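Local coordinates for colicin-B (Escherichia coli, PDB 1RH1), which kills Escherichia coli and closely related bacteria by forming channels that depolarize the cytoplasmic membrane and dissipate cellular energy, at residues A460-L472 against V485-I497. Numbering follows the deposited sequence.
Sequences ALSLFSLTLGSAL and VGVVIAGAIGAFI
Phe464 holds CG anti to the backbone N (chi1 -177°), which carries its ring toward helix 479-495, where CE2, at the ring edge, meets Ala492 CB at 4.1 Å; Phe496, whose CG lies anti to its own carbonyl carbon, turns a ring edge toward the face of Phe464. The two rings form a T-shaped pair, centroids 5.7 Å apart and planes at 80°. Leu468 CG sits over the centre of one Phe464 face, while the Leu468 and Ile489 side chains slide past each other in opposite directions, Leu468 CD1 lying 3.7 Å from Ile489 CB. At the hairpin's closed end, Leu472 divides its branches: CD1 packs on Val485 CG1, and CD2 reaches Ile489 CD1 at 3.7 Å and also lies near Gly486 CA. Ser465 is the polar exception, its OG 3.3 Å from Ile493 CG2. Ser465 OG turns back onto its own helix and donates to Leu461 O at 2.8 Å, from the face of the carbonyl plane opposite the one Ser465 N uses. Helix 441-452 packs on Phe464 and helix 291-340 on Ile493, placing the hairpin inside the pore-forming domain. No hydrogen bond crosses between these antiparallel segments, both in predicted transmembrane helices; their apolar contact is consistent with the buried hydrophobic hairpin of channel-forming colicins, which can probably leave the soluble bundle for the membrane.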
# COMPACT_ATOMS: atom_id res chain seq x y z
N ALA A 460 -4.63 10.83 21.48
CA ALA A 460 -5.09 11.54 22.65
C ALA A 460 -5.24 10.64 23.86
O ALA A 460 -5.13 11.10 24.99
CB ALA A 460 -6.43 12.18 22.39
N LEU A 461 -5.51 9.34 23.65
CA LEU A 461 -5.58 8.39 24.74
C LEU A 461 -4.18 8.14 25.29
O LEU A 461 -4.00 8.07 26.51
CB LEU A 461 -6.11 7.05 24.30
CG LEU A 461 -7.35 6.48 24.95
CD1 LEU A 461 -7.41 5.04 24.52
CD2 LEU A 461 -7.35 6.56 26.48
N SER A 462 -3.18 8.02 24.42
CA SER A 462 -1.82 7.76 24.84
C SER A 462 -1.27 8.87 25.70
O SER A 462 -1.02 8.60 26.86
CB SER A 462 -0.97 7.58 23.65
OG SER A 462 -1.37 6.33 23.15
N LEU A 463 -1.12 10.11 25.22
CA LEU A 463 -0.70 11.27 26.00
C LEU A 463 -1.37 11.37 27.35
O LEU A 463 -0.70 11.60 28.34
CB LEU A 463 -0.99 12.49 25.18
CG LEU A 463 -0.73 13.89 25.66
CD1 LEU A 463 0.72 14.12 25.98
CD2 LEU A 463 -1.12 14.81 24.54
N PHE A 464 -2.67 11.14 27.45
CA PHE A 464 -3.37 11.22 28.71
C PHE A 464 -2.97 10.10 29.64
O PHE A 464 -2.73 10.31 30.83
CB PHE A 464 -4.83 11.14 28.46
CG PHE A 464 -5.66 11.27 29.73
CD1 PHE A 464 -5.70 12.49 30.40
CD2 PHE A 464 -6.37 10.18 30.20
CE1 PHE A 464 -6.47 12.59 31.55
CE2 PHE A 464 -7.14 10.30 31.35
CZ PHE A 464 -7.19 11.51 32.03
N SER A 465 -2.96 8.90 29.07
CA SER A 465 -2.59 7.71 29.83
C SER A 465 -1.12 7.73 30.19
O SER A 465 -0.81 7.45 31.33
CB SER A 465 -2.89 6.47 29.03
OG SER A 465 -4.27 6.44 28.71
N LEU A 466 -0.22 8.07 29.26
CA LEU A 466 1.18 8.23 29.53
C LEU A 466 1.44 9.30 30.58
O LEU A 466 2.10 8.99 31.56
CB LEU A 466 1.92 8.64 28.31
CG LEU A 466 2.21 7.58 27.30
CD1 LEU A 466 2.95 8.22 26.16
CD2 LEU A 466 3.08 6.50 27.89
N THR A 467 0.92 10.54 30.45
CA THR A 467 1.12 11.59 31.45
C THR A 467 0.65 11.12 32.82
O THR A 467 1.38 11.35 33.79
CB THR A 467 0.33 12.88 31.09
OG1 THR A 467 0.78 13.32 29.81
CG2 THR A 467 0.56 14.00 32.09
N LEU A 468 -0.51 10.43 32.94
CA LEU A 468 -0.96 9.97 34.24
C LEU A 468 -0.15 8.81 34.83
O LEU A 468 0.24 8.85 36.00
CB LEU A 468 -2.42 9.52 34.18
CG LEU A 468 -3.51 10.50 33.84
CD1 LEU A 468 -4.82 9.94 34.35
CD2 LEU A 468 -3.28 11.82 34.52
N GLY A 469 0.13 7.79 34.02
CA GLY A 469 0.82 6.58 34.43
C GLY A 469 2.27 6.83 34.72
O GLY A 469 2.73 6.56 35.82
N SER A 470 3.00 7.39 33.76
CA SER A 470 4.41 7.67 33.97
C SER A 470 4.70 8.80 34.95
O SER A 470 5.85 9.11 35.26
CB SER A 470 5.06 7.95 32.61
OG SER A 470 4.59 9.13 32.02
N ALA A 471 3.67 9.44 35.48
CA ALA A 471 3.86 10.39 36.55
C ALA A 471 3.71 9.57 37.82
O ALA A 471 4.53 9.81 38.69
CB ALA A 471 2.79 11.47 36.56
N LEU A 472 2.75 8.62 37.94
CA LEU A 472 2.55 7.77 39.14
C LEU A 472 3.71 6.82 39.40
O LEU A 472 4.10 6.68 40.56
CB LEU A 472 1.27 6.92 39.03
CG LEU A 472 1.02 5.76 40.00
CD1 LEU A 472 0.76 6.29 41.39
CD2 LEU A 472 -0.23 5.00 39.63
N VAL A 485 -4.22 6.97 43.82
CA VAL A 485 -3.95 7.44 42.49
C VAL A 485 -4.00 6.27 41.54
O VAL A 485 -4.40 6.47 40.40
CB VAL A 485 -2.58 8.13 42.46
CG1 VAL A 485 -2.16 8.52 41.06
CG2 VAL A 485 -2.71 9.42 43.25
N GLY A 486 -3.69 5.04 41.95
CA GLY A 486 -3.77 3.91 41.03
C GLY A 486 -5.21 3.64 40.64
O GLY A 486 -5.47 3.19 39.53
N VAL A 487 -6.16 3.90 41.55
CA VAL A 487 -7.58 3.80 41.28
C VAL A 487 -8.04 4.99 40.42
O VAL A 487 -8.61 4.76 39.37
CB VAL A 487 -8.30 3.75 42.64
CG1 VAL A 487 -9.76 4.07 42.50
CG2 VAL A 487 -8.24 2.33 43.16
N VAL A 488 -7.80 6.27 40.82
CA VAL A 488 -8.15 7.46 40.06
C VAL A 488 -7.68 7.39 38.63
O VAL A 488 -8.53 7.46 37.76
CB VAL A 488 -7.55 8.75 40.64
CG1 VAL A 488 -7.63 9.96 39.69
CG2 VAL A 488 -8.37 9.05 41.89
N ILE A 489 -6.40 7.20 38.37
CA ILE A 489 -5.99 7.18 36.98
C ILE A 489 -6.49 5.97 36.22
O ILE A 489 -6.66 6.09 35.01
CB ILE A 489 -4.46 7.26 36.85
CG1 ILE A 489 -3.75 6.01 37.30
CG2 ILE A 489 -4.04 8.47 37.68
CD1 ILE A 489 -2.33 5.96 36.70
N ALA A 490 -6.78 4.83 36.88
CA ALA A 490 -7.29 3.66 36.17
C ALA A 490 -8.75 3.87 35.79
O ALA A 490 -9.16 3.58 34.67
CB ALA A 490 -7.22 2.42 37.03
N GLY A 491 -9.53 4.43 36.71
CA GLY A 491 -10.90 4.81 36.48
C GLY A 491 -10.93 5.94 35.46
O GLY A 491 -11.88 5.98 34.68
N ALA A 492 -9.91 6.81 35.38
CA ALA A 492 -9.90 7.89 34.40
C ALA A 492 -9.52 7.38 33.02
O ALA A 492 -10.28 7.61 32.08
CB ALA A 492 -8.91 8.97 34.80
N ILE A 493 -8.42 6.68 32.79
CA ILE A 493 -8.16 6.10 31.48
C ILE A 493 -9.27 5.13 31.09
O ILE A 493 -9.65 5.00 29.93
CB ILE A 493 -6.86 5.38 31.55
CG1 ILE A 493 -5.80 6.39 31.84
CG2 ILE A 493 -6.57 4.67 30.25
CD1 ILE A 493 -4.55 5.66 32.34
N GLY A 494 -9.84 4.48 32.11
CA GLY A 494 -10.93 3.54 31.92
C GLY A 494 -12.15 4.13 31.21
O GLY A 494 -12.58 3.63 30.17
N ALA A 495 -12.62 5.24 31.81
CA ALA A 495 -13.77 6.00 31.35
C ALA A 495 -13.79 6.45 29.89
O ALA A 495 -14.86 6.64 29.34
CB ALA A 495 -13.92 7.23 32.22
N PHE A 496 -12.63 6.63 29.25
CA PHE A 496 -12.54 6.99 27.84
C PHE A 496 -12.59 5.77 26.96
O PHE A 496 -12.60 5.88 25.73
CB PHE A 496 -11.23 7.76 27.54
CG PHE A 496 -11.30 9.23 27.94
CD1 PHE A 496 -10.56 9.70 29.03
CD2 PHE A 496 -12.15 10.11 27.26
CE1 PHE A 496 -10.69 11.02 29.42
CE2 PHE A 496 -12.28 11.43 27.66
CZ PHE A 496 -11.54 11.89 28.74
N ILE A 497 -12.59 4.58 27.56
CA ILE A 497 -12.52 3.35 26.79
C ILE A 497 -13.78 2.55 27.02
O ILE A 497 -14.49 2.17 26.09
CB ILE A 497 -11.29 2.47 27.19
CG1 ILE A 497 -9.98 3.24 27.24
CG2 ILE A 497 -11.17 1.39 26.13
CD1 ILE A 497 -8.75 2.42 27.58